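Local coordinates for protein lysyl-trna-dependent l-ysyl-phosphatidylgycerol synthase (Bacillus licheniformis, PDB 4V36) that catalyses the transfer of lysine from lysyl-tRNA to the membrane lipid phosphatidylglycerol, a modification linked to bacterial resistance, at residues 18-22 with 41-45; 22-26 with 48-52; 156-162 with 188-192; 285-289 with 327-331. All blocks are in the same frame, centred on the assembly; numbering follows the deposited sequence.

Contact 1 of 4, residues 18-22 with 41-45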
loop_
_atom_site.group_PDB
_atom_site.type_symbol
_atom_site.label_atom_id
_atom_site.label_comp_id
_atom_site.label_asym_id
_atom_site.label_seq_id
_atom_site.Cartn_x
_atom_site.Cartn_y
_atom_site.Cartn_z
ATOM N N LYS A 18 7.733 15.362 -12.378
ATOM C CA LYS A 18 9.010 14.663 -12.462
ATOM C C LYS A 18 8.857 13.204 -12.048
ATOM O O LYS A 18 9.471 12.313 -12.636
ATOM C CB LYS A 18 10.060 15.355 -11.590
ATOM C CG LYS A 18 11.460 14.781 -11.727
ATOM C CD LYS A 18 12.457 15.543 -10.868
ATOM C CE LYS A 18 13.860 14.971 -11.011
ATOM N NZ LYS A 18 14.851 15.710 -10.181
ATOM N N LEU A 19 8.027 12.966 -11.037
ATOM C CA LEU A 19 7.781 11.614 -10.547
ATOM C C LEU A 19 7.058 10.765 -11.587
ATOM O O LEU A 19 7.411 9.606 -11.808
ATOM C CB LEU A 19 6.970 11.652 -9.249
ATOM C CG LEU A 19 6.568 10.288 -8.687
ATOM C CD1 LEU A 19 7.795 9.455 -8.372
ATOM C CD2 LEU A 19 5.695 10.447 -7.454
ATOM N N GLU A 20 6.044 11.348 -12.218
ATOM C CA GLU A 20 5.262 10.646 -13.232
ATOM C C GLU A 20 6.133 10.246 -14.415
ATOM O O GLU A 20 6.022 9.136 -14.934
ATOM C CB GLU A 20 4.096 11.513 -13.709
ATOM C CG GLU A 20 3.249 10.862 -14.791
ATOM C CD GLU A 20 2.652 9.541 -14.346
ATOM O OE1 GLU A 20 2.023 9.504 -13.267
ATOM O OE2 GLU A 20 2.817 8.536 -15.071
ATOM N N ALA A 21 7.000 11.160 -14.836
ATOM C CA ALA A 21 7.910 10.897 -15.942
ATOM C C ALA A 21 8.888 9.785 -15.583
ATOM O O ALA A 21 9.160 8.903 -16.393
ATOM C CB ALA A 21 8.660 12.163 -16.325
ATOM N N PHE A 22 9.403 9.832 -14.359
ATOM C CA PHE A 22 10.383 8.858 -13.894
ATOM C C PHE A 22 9.808 7.445 -13.831
ATOM O O PHE A 22 10.434 6.493 -14.294
ATOM C CB PHE A 22 10.918 9.261 -12.514
ATOM C CG PHE A 22 11.871 8.262 -11.913
ATOM C CD1 PHE A 22 13.220 8.301 -12.223
ATOM C CD2 PHE A 22 11.417 7.291 -11.035
ATOM C CE1 PHE A 22 14.099 7.386 -11.671
ATOM C CE2 PHE A 22 12.291 6.373 -10.483
ATOM C CZ PHE A 22 13.633 6.421 -10.801
ATOM N N ARG A 41 9.417 13.266 0.804
ATOM C CA ARG A 41 10.481 13.898 0.032
ATOM C C ARG A 41 11.126 12.885 -0.903
ATOM O O ARG A 41 11.089 11.681 -0.650
ATOM C CB ARG A 41 11.531 14.517 0.958
ATOM C CG ARG A 41 10.993 15.625 1.849
ATOM C CD ARG A 41 12.113 16.323 2.606
ATOM N NE ARG A 41 13.065 16.967 1.704
ATOM C CZ ARG A 41 12.930 18.200 1.228
ATOM N NH1 ARG A 41 11.875 18.931 1.563
ATOM N NH2 ARG A 41 13.848 18.703 0.414
ATOM N N PHE A 42 11.715 13.375 -1.989
ATOM C CA PHE A 42 12.316 12.499 -2.986
ATOM C C PHE A 42 13.831 12.651 -3.033
ATOM O O PHE A 42 14.364 13.743 -2.835
ATOM C CB PHE A 42 11.724 12.778 -4.370
ATOM C CG PHE A 42 10.259 12.460 -4.480
ATOM C CD1 PHE A 42 9.672 11.527 -3.640
ATOM C CD2 PHE A 42 9.471 13.092 -5.426
ATOM C CE1 PHE A 42 8.327 11.235 -3.741
ATOM C CE2 PHE A 42 8.125 12.803 -5.532
ATOM C CZ PHE A 42 7.552 11.873 -4.687
ATOM N N PHE A 43 14.520 11.544 -3.292
ATOM C CA PHE A 43 15.967 11.564 -3.467
ATOM C C PHE A 43 16.353 10.813 -4.734
ATOM O O PHE A 43 16.407 9.583 -4.745
ATOM C CB PHE A 43 16.673 10.956 -2.252
ATOM C CG PHE A 43 18.173 11.057 -2.310
ATOM C CD1 PHE A 43 18.824 12.173 -1.810
ATOM C CD2 PHE A 43 18.932 10.038 -2.863
ATOM C CE1 PHE A 43 20.203 12.270 -1.862
ATOM C CE2 PHE A 43 20.311 10.130 -2.918
ATOM C CZ PHE A 43 20.947 11.248 -2.416
ATOM N N TYR A 44 16.613 11.556 -5.803
ATOM C CA TYR A 44 17.036 10.954 -7.060
ATOM C C TYR A 44 18.541 10.733 -7.066
ATOM O O TYR A 44 19.301 11.569 -6.576
ATOM C CB TYR A 44 16.627 11.831 -8.245
ATOM C CG TYR A 44 15.134 11.888 -8.479
ATOM C CD1 TYR A 44 14.506 10.961 -9.299
ATOM C CD2 TYR A 44 14.354 12.867 -7.881
ATOM C CE1 TYR A 44 13.141 11.007 -9.517
ATOM C CE2 TYR A 44 12.988 12.922 -8.092
ATOM C CZ TYR A 44 12.387 11.988 -8.910
ATOM O OH TYR A 44 11.029 12.039 -9.124
ATOM N N SER A 45 18.967 9.602 -7.615
ATOM C CA SER A 45 20.386 9.293 -7.715
ATOM C C SER A 45 21.051 10.179 -8.762
ATOM O O SER A 45 20.379 10.735 -9.631
ATOM C CB SER A 45 20.595 7.817 -8.058
ATOM O OG SER A 45 19.953 7.481 -9.276
#
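The Tyr44 ring packs against the side chains of Lys18 and Phe22 of helix 16-25. The aromatic contact is T-shaped. The edge of Tyr44 points at the face of Phe22, with the ring planes at 78° and the centroids 5.4 Å apart. Tyr44 CE1 makes the approach, 3.8 Å from Phe22 CD1. A second group of contacts is CH-pi and cation-pi. The Lys18 chain is fully extended from a CG anti to its backbone N (chi1 -174°), which carries it across the face of Tyr44. Its CE lies 3.8 Å from the Tyr44 ring centroid. Its NZ sits off-centre, 4.2 Å from that centroid, and also forms a salt bridge with Glu12. The hydroxyl of Tyr44 ends over the helix backbone, with OH 3.6 Å from Leu19 CA. The remaining contact is apolar. Leu19 crosses Phe42 at about a right angle, and its CD2 comes within 3.6 Å of Phe42 CZ. Leu51 of the adjoining strand 50-57 packs on both Leu19 and Phe22. The whole is a helix laid on one face of the edge strand of a sheet, consistent with the alpha/beta fold of the acetyltransferase-like clan.

Contact 2 of 4, residues 22-26 with 48-52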
loop_
_atom_site.group_PDB
_atom_site.type_symbol
_atom_site.label_atom_id
_atom_site.label_comp_id
_atom_site.label_asym_id
_atom_site.label_seq_id
_atom_site.Cartn_x
_atom_site.Cartn_y
_atom_site.Cartn_z
ATOM N N PHE A 22 9.403 9.832 -14.359
ATOM C CA PHE A 22 10.383 8.858 -13.894
ATOM C C PHE A 22 9.808 7.445 -13.831
ATOM O O PHE A 22 10.434 6.493 -14.294
ATOM C CB PHE A 22 10.918 9.261 -12.514
ATOM C CG PHE A 22 11.871 8.262 -11.913
ATOM C CD1 PHE A 22 13.220 8.301 -12.223
ATOM C CD2 PHE A 22 11.417 7.291 -11.035
ATOM C CE1 PHE A 22 14.099 7.386 -11.671
ATOM C CE2 PHE A 22 12.291 6.373 -10.483
ATOM C CZ PHE A 22 13.633 6.421 -10.801
ATOM N N LEU A 23 8.616 7.319 -13.257
ATOM C CA LEU A 23 8.018 6.011 -13.007
ATOM C C LEU A 23 7.650 5.262 -14.286
ATOM O O LEU A 23 7.509 4.040 -14.276
ATOM C CB LEU A 23 6.777 6.161 -12.122
ATOM C CG LEU A 23 7.052 6.546 -10.667
ATOM C CD1 LEU A 23 5.753 6.680 -9.886
ATOM C CD2 LEU A 23 7.975 5.529 -10.014
ATOM N N GLU A 24 7.497 5.991 -15.386
ATOM C CA GLU A 24 7.133 5.360 -16.648
ATOM C C GLU A 24 8.353 5.136 -17.541
ATOM O O GLU A 24 8.317 4.309 -18.451
ATOM C CB GLU A 24 6.083 6.196 -17.384
ATOM C CG GLU A 24 6.544 7.589 -17.778
ATOM C CD GLU A 24 5.458 8.379 -18.484
ATOM O OE1 GLU A 24 4.304 7.903 -18.523
ATOM O OE2 GLU A 24 5.758 9.476 -19.001
ATOM N N GLU A 25 9.433 5.864 -17.274
ATOM C CA GLU A 25 10.647 5.734 -18.075
ATOM C C GLU A 25 11.703 4.884 -17.372
ATOM O O GLU A 25 12.673 4.452 -17.993
ATOM C CB GLU A 25 11.225 7.113 -18.406
ATOM C CG GLU A 25 11.935 7.788 -17.242
ATOM C CD GLU A 25 12.443 9.175 -17.590
ATOM O OE1 GLU A 25 12.495 9.507 -18.793
ATOM O OE2 GLU A 25 12.787 9.934 -16.659
ATOM N N LYS A 26 11.517 4.648 -16.077
ATOM C CA LYS A 26 12.480 3.872 -15.302
ATOM C C LYS A 26 11.813 2.712 -14.567
ATOM O O LYS A 26 12.472 1.743 -14.192
ATOM C CB LYS A 26 13.213 4.769 -14.301
ATOM C CG LYS A 26 13.996 5.909 -14.934
ATOM C CD LYS A 26 15.078 5.393 -15.866
ATOM C CE LYS A 26 15.862 6.537 -16.488
ATOM N NZ LYS A 26 16.931 6.048 -17.403
ATOM N N GLY A 48 20.340 9.222 -12.172
ATOM C CA GLY A 48 19.036 9.628 -12.659
ATOM C C GLY A 48 18.162 8.449 -13.040
ATOM O O GLY A 48 17.163 8.605 -13.742
ATOM N N ASN A 49 18.541 7.262 -12.574
ATOM C CA ASN A 49 17.809 6.043 -12.898
ATOM C C ASN A 49 17.093 5.440 -11.693
ATOM O O ASN A 49 16.288 4.521 -11.841
ATOM C CB ASN A 49 18.757 5.004 -13.502
ATOM C CG ASN A 49 19.355 5.451 -14.822
ATOM O OD1 ASN A 49 19.365 6.639 -15.143
ATOM N ND2 ASN A 49 19.860 4.498 -15.595
ATOM N N ALA A 50 17.385 5.958 -10.504
ATOM C CA ALA A 50 16.811 5.414 -9.277
ATOM C C ALA A 50 16.263 6.510 -8.366
ATOM O O ALA A 50 16.690 7.663 -8.439
ATOM C CB ALA A 50 17.845 4.583 -8.540
ATOM N N LEU A 51 15.319 6.141 -7.504
ATOM C CA LEU A 51 14.651 7.110 -6.641
ATOM C C LEU A 51 14.306 6.545 -5.265
ATOM O O LEU A 51 13.789 5.434 -5.147
ATOM C CB LEU A 51 13.376 7.619 -7.317
ATOM C CG LEU A 51 12.446 8.477 -6.459
ATOM C CD1 LEU A 51 13.123 9.781 -6.065
ATOM C CD2 LEU A 51 11.141 8.744 -7.187
ATOM N N ILE A 52 14.589 7.325 -4.227
ATOM C CA ILE A 52 14.218 6.963 -2.865
ATOM C C ILE A 52 13.211 7.955 -2.289
ATOM O O ILE A 52 13.474 9.157 -2.226
ATOM C CB ILE A 52 15.450 6.892 -1.941
ATOM C CG1 ILE A 52 16.234 5.606 -2.200
ATOM C CG2 ILE A 52 15.030 6.961 -0.480
ATOM C CD1 ILE A 52 17.401 5.404 -1.256
#
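The Phe22 ring has the backbone of residues 48-50 along its rim, with Gly48 O and Ala50 N near the ring plane. Lys26 CB, one helical turn on, lies 3.8 Å above one face. Tyr44 meets the opposite face, so the ring is held between the two. This is helix-on-sheet packing: the C-terminal end of helix 16-25 rests on the start of strand 50-57, next to the edge strand 41-44. The far end of the Phe22 ring does the touching. Its CZ is 3.4 Å from Asn49 O and 3.6 Å from Ala50 C. These are contacts of ring carbon with the peptide backbone, made where the strand begins. Strand 60-69 closes the contact further, as Ser68 touches Phe22. Lys26 is the first residue to leave the helix, and its N still bonds to Phe22 O at 2.8 Å. The Lys26 chain bends at chi2 (-61°), then runs straight out beside the loop. Its CE passes 3.7 Å from Gly48 O, and its NZ lies 3.6 Å from Asn49 CG. Gly48 has a positive phi, in the turn that leads into the strand. On the sheet side Leu51 crosses the Phe22 ring at a slant. The approach is made by the first side-chain carbon, with Leu51 CB 3.6 Å from Phe22 CE2.

Contact 3 of 4, residues 156-162 with 188-192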
loop_
_atom_site.group_PDB
_atom_site.type_symbol
_atom_site.label_atom_id
_atom_site.label_comp_id
_atom_site.label_asym_id
_atom_site.label_seq_id
_atom_site.Cartn_x
_atom_site.Cartn_y
_atom_site.Cartn_z
ATOM N N PRO A 156 -9.814 12.344 -16.649
ATOM C CA PRO A 156 -10.066 13.211 -15.492
ATOM C C PRO A 156 -11.458 13.038 -14.892
ATOM O O PRO A 156 -12.390 12.639 -15.590
ATOM C CB PRO A 156 -9.907 14.612 -16.079
ATOM C CG PRO A 156 -10.389 14.461 -17.479
ATOM C CD PRO A 156 -9.968 13.077 -17.919
ATOM N N PHE A 157 -11.590 13.343 -13.605
ATOM C CA PHE A 157 -12.869 13.231 -12.919
ATOM C C PHE A 157 -13.438 14.609 -12.600
ATOM O O PHE A 157 -12.705 15.520 -12.214
ATOM C CB PHE A 157 -12.720 12.412 -11.636
ATOM C CG PHE A 157 -12.068 11.075 -11.843
ATOM C CD1 PHE A 157 -12.746 10.050 -12.479
ATOM C CD2 PHE A 157 -10.777 10.842 -11.397
ATOM C CE1 PHE A 157 -12.150 8.817 -12.670
ATOM C CE2 PHE A 157 -10.174 9.611 -11.585
ATOM C CZ PHE A 157 -10.862 8.597 -12.222
ATOM N N SER A 158 -14.749 14.756 -12.763
ATOM C CA SER A 158 -15.419 16.025 -12.500
ATOM C C SER A 158 -15.633 16.235 -11.007
ATOM O O SER A 158 -15.494 15.302 -10.215
ATOM C CB SER A 158 -16.761 16.086 -13.229
ATOM O OG SER A 158 -17.654 15.110 -12.721
ATOM N N ARG A 159 -15.973 17.463 -10.630
ATOM C CA ARG A 159 -16.235 17.792 -9.235
ATOM C C ARG A 159 -17.465 17.049 -8.726
ATOM O O ARG A 159 -17.503 16.614 -7.576
ATOM C CB ARG A 159 -16.417 19.303 -9.063
ATOM C CG ARG A 159 -16.807 19.735 -7.657
ATOM C CD ARG A 159 -15.821 19.221 -6.622
ATOM N NE ARG A 159 -14.464 19.688 -6.882
ATOM C CZ ARG A 159 -13.399 19.301 -6.189
ATOM N NH1 ARG A 159 -13.532 18.437 -5.193
ATOM N NH2 ARG A 159 -12.198 19.778 -6.495
ATOM N N GLU A 160 -18.466 16.903 -9.590
ATOM C CA GLU A 160 -19.685 16.191 -9.227
ATOM C C GLU A 160 -19.378 14.742 -8.870
ATOM O O GLU A 160 -19.948 14.188 -7.930
ATOM C CB GLU A 160 -20.707 16.249 -10.365
ATOM C CG GLU A 160 -21.999 15.499 -10.074
ATOM C CD GLU A 160 -23.025 15.644 -11.181
ATOM O OE1 GLU A 160 -22.788 16.443 -12.112
ATOM O OE2 GLU A 160 -24.068 14.959 -11.120
ATOM N N PHE A 161 -18.465 14.137 -9.623
ATOM C CA PHE A 161 -18.058 12.761 -9.378
ATOM C C PHE A 161 -17.255 12.652 -8.084
ATOM O O PHE A 161 -17.476 11.745 -7.283
ATOM C CB PHE A 161 -17.239 12.227 -10.556
ATOM C CG PHE A 161 -16.866 10.779 -10.427
ATOM C CD1 PHE A 161 -17.830 9.792 -10.539
ATOM C CD2 PHE A 161 -15.551 10.404 -10.208
ATOM C CE1 PHE A 161 -17.491 8.456 -10.424
ATOM C CE2 PHE A 161 -15.207 9.070 -10.094
ATOM C CZ PHE A 161 -16.177 8.096 -10.202
ATOM N N LEU A 162 -16.331 13.586 -7.885
ATOM C CA LEU A 162 -15.502 13.602 -6.684
ATOM C C LEU A 162 -16.334 13.872 -5.433
ATOM O O LEU A 162 -16.068 13.309 -4.371
ATOM C CB LEU A 162 -14.391 14.644 -6.816
ATOM C CG LEU A 162 -13.358 14.376 -7.913
ATOM C CD1 LEU A 162 -12.324 15.489 -7.968
ATOM C CD2 LEU A 162 -12.687 13.029 -7.700
ATOM N N GLU A 188 -7.662 15.053 -3.970
ATOM C CA GLU A 188 -8.153 15.199 -5.334
ATOM C C GLU A 188 -7.047 15.055 -6.380
ATOM O O GLU A 188 -7.238 14.379 -7.388
ATOM C CB GLU A 188 -8.858 16.546 -5.479
ATOM C CG GLU A 188 -10.032 16.700 -4.523
ATOM C CD GLU A 188 -10.521 18.127 -4.414
ATOM O OE1 GLU A 188 -9.934 19.013 -5.068
ATOM O OE2 GLU A 188 -11.497 18.361 -3.669
ATOM N N ASP A 189 -5.898 15.683 -6.137
ATOM C CA ASP A 189 -4.742 15.537 -7.020
ATOM C C ASP A 189 -4.348 14.071 -7.168
ATOM O O ASP A 189 -4.122 13.584 -8.275
ATOM C CB ASP A 189 -3.550 16.340 -6.491
ATOM C CG ASP A 189 -3.582 17.791 -6.924
ATOM O OD1 ASP A 189 -3.986 18.060 -8.075
ATOM O OD2 ASP A 189 -3.199 18.662 -6.114
ATOM N N TYR A 190 -4.270 13.383 -6.035
ATOM C CA TYR A 190 -3.897 11.975 -5.993
ATOM C C TYR A 190 -4.900 11.099 -6.734
ATOM O O TYR A 190 -4.520 10.167 -7.444
ATOM C CB TYR A 190 -3.767 11.522 -4.535
ATOM C CG TYR A 190 -3.521 10.043 -4.349
ATOM C CD1 TYR A 190 -2.347 9.451 -4.791
ATOM C CD2 TYR A 190 -4.457 9.242 -3.706
ATOM C CE1 TYR A 190 -2.117 8.100 -4.614
ATOM C CE2 TYR A 190 -4.235 7.890 -3.523
ATOM C CZ TYR A 190 -3.063 7.324 -3.979
ATOM O OH TYR A 190 -2.836 5.979 -3.802
ATOM N N LEU A 191 -6.182 11.412 -6.579
ATOM C CA LEU A 191 -7.246 10.613 -7.178
ATOM C C LEU A 191 -7.315 10.755 -8.700
ATOM O O LEU A 191 -7.889 9.904 -9.380
ATOM C CB LEU A 191 -8.595 10.986 -6.561
ATOM C CG LEU A 191 -8.785 10.580 -5.098
ATOM C CD1 LEU A 191 -10.151 11.015 -4.589
ATOM C CD2 LEU A 191 -8.596 9.079 -4.934
ATOM N N GLN A 192 -6.734 11.826 -9.231
ATOM C CA GLN A 192 -6.723 12.053 -10.674
ATOM C C GLN A 192 -5.634 11.238 -11.370
ATOM O O GLN A 192 -5.571 11.194 -12.597
ATOM C CB GLN A 192 -6.525 13.540 -10.985
ATOM C CG GLN A 192 -7.640 14.452 -10.491
ATOM C CD GLN A 192 -8.887 14.388 -11.352
ATOM O OE1 GLN A 192 -8.915 13.716 -12.382
ATOM N NE2 GLN A 192 -9.928 15.095 -10.932
#
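Gln192 turns its amide along the backbone of Phe157 and uses both ends of it. Its OE1 accepts from Phe157 N at 3.0 Å, on a lone pair and in the carbonyl plane. Its NE2 donates to Phe157 O at 3.1 Å, with the acceptor almost in the amide plane. Two bonds to one residue fix the rotation of the amide. A bend at chi2 (-76°) brings the group round to that backbone. The Phe157 side chain runs past Gln192 in the opposite direction, with its ring plane 35° from the amide plane. The ring turns an edge to the backbone at Leu191, with Phe157 CE2 3.2 Å from Leu191 O. Leu162 approaches Gln192 obliquely, with CD1 3.8 Å from NE2. Arg159 and Glu188 cross at about a right angle. The guanidinium grips the carboxylate end-on with two nitrogens. Arg159 NH2 to Glu188 OE1 is 2.8 Å and nearly straight, while the NH1 to OE2 distance is so short that its exact value is doubtful. The two planes stand 59° apart. Both oxygens lie near the guanidinium plane, and both are met from above the carboxylate plane. Arg166 adds a weak, long ion pair to Glu188 OE2. Ser158 is the N-cap of helix 159-173, with a weak capping bond from Phe161 N. The contact thus joins the start of that helix to the short helix 188-191. Both belong to the surroundings of the lysine amide pocket: Trp172, further along the first helix, lines it, and Tyr190 OH bonds to the pocket residue Asp224.

Contact 4 of 4, residues 285-289 with 327-331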
loop_
_atom_site.group_PDB
_atom_site.type_symbol
_atom_site.label_atom_id
_atom_site.label_comp_id
_atom_site.label_asym_id
_atom_site.label_seq_id
_atom_site.Cartn_x
_atom_site.Cartn_y
_atom_site.Cartn_z
ATOM N N ASN A 285 0.170 -1.668 17.069
ATOM C CA ASN A 285 0.349 -1.278 15.677
ATOM C C ASN A 285 -0.687 -1.879 14.727
ATOM O O ASN A 285 -0.992 -1.290 13.689
ATOM C CB ASN A 285 1.760 -1.662 15.222
ATOM C CG ASN A 285 1.954 -1.512 13.731
ATOM O OD1 ASN A 285 1.706 -2.444 12.968
ATOM N ND2 ASN A 285 2.401 -0.336 13.305
ATOM N N VAL A 286 -1.228 -3.043 15.082
ATOM C CA VAL A 286 -2.167 -3.755 14.214
ATOM C C VAL A 286 -3.382 -2.896 13.862
ATOM O O VAL A 286 -4.473 -3.089 14.400
ATOM C CB VAL A 286 -2.652 -5.071 14.859
ATOM C CG1 VAL A 286 -3.354 -5.943 13.824
ATOM C CG2 VAL A 286 -1.484 -5.824 15.469
ATOM N N SER A 287 -3.169 -1.949 12.949
ATOM C CA SER A 287 -4.195 -1.007 12.514
ATOM C C SER A 287 -3.657 -0.109 11.406
ATOM O O SER A 287 -4.381 0.263 10.483
ATOM C CB SER A 287 -4.680 -0.142 13.681
ATOM O OG SER A 287 -5.504 0.917 13.224
ATOM N N TYR A 288 -2.377 0.230 11.509
ATOM C CA TYR A 288 -1.760 1.217 10.632
ATOM C C TYR A 288 -1.033 0.587 9.448
ATOM O O TYR A 288 -0.664 1.280 8.501
ATOM C CB TYR A 288 -0.778 2.086 11.429
ATOM C CG TYR A 288 -1.430 2.977 12.465
ATOM C CD1 TYR A 288 -1.894 2.456 13.667
ATOM C CD2 TYR A 288 -1.569 4.342 12.246
ATOM C CE1 TYR A 288 -2.488 3.266 14.616
ATOM C CE2 TYR A 288 -2.160 5.161 13.191
ATOM C CZ TYR A 288 -2.617 4.617 14.372
ATOM O OH TYR A 288 -3.207 5.428 15.313
ATOM N N MET A 289 -0.826 -0.725 9.501
ATOM C CA MET A 289 -0.026 -1.394 8.482
ATOM C C MET A 289 -0.834 -2.359 7.619
ATOM O O MET A 289 -0.376 -2.785 6.559
ATOM C CB MET A 289 1.135 -2.145 9.133
ATOM C CG MET A 289 2.024 -1.284 10.012
ATOM S SD MET A 289 3.646 -2.027 10.278
ATOM C CE MET A 289 3.207 -3.751 10.492
ATOM N N THR A 327 4.697 4.099 13.065
ATOM C CA THR A 327 3.259 4.051 13.303
ATOM C C THR A 327 2.669 5.455 13.401
ATOM O O THR A 327 1.631 5.744 12.806
ATOM C CB THR A 327 2.926 3.269 14.589
ATOM O OG1 THR A 327 3.380 1.916 14.457
ATOM C CG2 THR A 327 1.429 3.269 14.845
ATOM N N ARG A 328 3.342 6.329 14.143
ATOM C CA ARG A 328 2.889 7.709 14.282
ATOM C C ARG A 328 3.037 8.472 12.970
ATOM O O ARG A 328 2.253 9.373 12.677
ATOM C CB ARG A 328 3.659 8.423 15.396
ATOM C CG ARG A 328 3.241 8.003 16.793
ATOM C CD ARG A 328 4.059 8.708 17.864
ATOM N NE ARG A 328 3.889 10.159 17.839
ATOM C CZ ARG A 328 2.946 10.813 18.510
ATOM N NH1 ARG A 328 2.077 10.147 19.257
ATOM N NH2 ARG A 328 2.868 12.134 18.430
ATOM N N LEU A 329 4.047 8.105 12.186
ATOM C CA LEU A 329 4.260 8.711 10.876
ATOM C C LEU A 329 3.094 8.390 9.947
ATOM O O LEU A 329 2.635 9.243 9.185
ATOM C CB LEU A 329 5.576 8.229 10.267
ATOM C CG LEU A 329 5.877 8.695 8.841
ATOM C CD1 LEU A 329 5.931 10.214 8.770
ATOM C CD2 LEU A 329 7.178 8.080 8.346
ATOM N N ILE A 330 2.618 7.153 10.018
ATOM C CA ILE A 330 1.441 6.737 9.266
ATOM C C ILE A 330 0.215 7.491 9.781
ATOM O O ILE A 330 -0.714 7.779 9.026
ATOM C CB ILE A 330 1.226 5.212 9.367
ATOM C CG1 ILE A 330 2.445 4.473 8.809
ATOM C CG2 ILE A 330 -0.029 4.785 8.623
ATOM C CD1 ILE A 330 2.380 2.969 8.971
ATOM N N GLY A 331 0.234 7.835 11.065
ATOM C CA GLY A 331 -0.819 8.636 11.662
ATOM C C GLY A 331 -0.630 10.126 11.424
ATOM O O GLY A 331 -1.319 10.950 12.028
#
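Thr327 OG1 is hydrogen-bonded to Met323 O, one turn back in its own helix, and has the amide end of Asn285 beside it. Asn285 CG lies 3.8 Å from this oxygen. The contact packs the C-terminal helix 319-330 against the loop that follows helix 276-285. It lies close to the pocket for the lysine amide. Tyr288 is the main link. Thr327 sends its methyl over one face of the Tyr288 ring, a CH-pi contact with CG2 3.8 Å from the centroid and 18° off the normal. The torsion of Thr327 (chi1 -62°) sets OG1 beside its backbone N and leaves CG2 anti to that N; the hydroxyl goes to Met323 O and the methyl to the Tyr288 ring. Tyr288 and Thr327 cross at about a right angle. On that same face Thr327 O, the carbonyl that accepts from Gly331 N, lies above the rim, 3.5 Å from Tyr288 CD2. Ile330 CG2 and Gly331 CA lie near the ring plane, the latter 4.0 Å from Tyr288 CE2. With no side chain there, the ring can lie close to the helix end. Outside the two segments, Tyr288 makes a cation-pi contact with Lys179, a residue that lines the pocket. Tyr95 of strand 91-97 packs on both Met289 and Ile330. Ile330 spreads along the loop: CG2 is 4.0 Å from Tyr288 CD2, and CD1 is 3.5 Å from Tyr288 O.

In the fold
Near the N terminus, helix 16-25 opens both contact 1 and contact 2. Their loops cross: contact 2 opens and closes slightly later than contact 1, and Phe22 belongs to both. Together they seat one helix on strands 41-44 and 50-57, neighbours at one end of the mixed sheet. Contact 3 opens well after both have closed. It closes the loop that carries helix 159-173 and ties it to helix 188-191, about 23 Å from contact 1 between centres. Contact 4 follows in series and brings the C-terminal helix 319-330 back to the loop after helix 276-285. Contacts 3 and 4, about 27 Å apart between centres, both lie near the bound lysine amide.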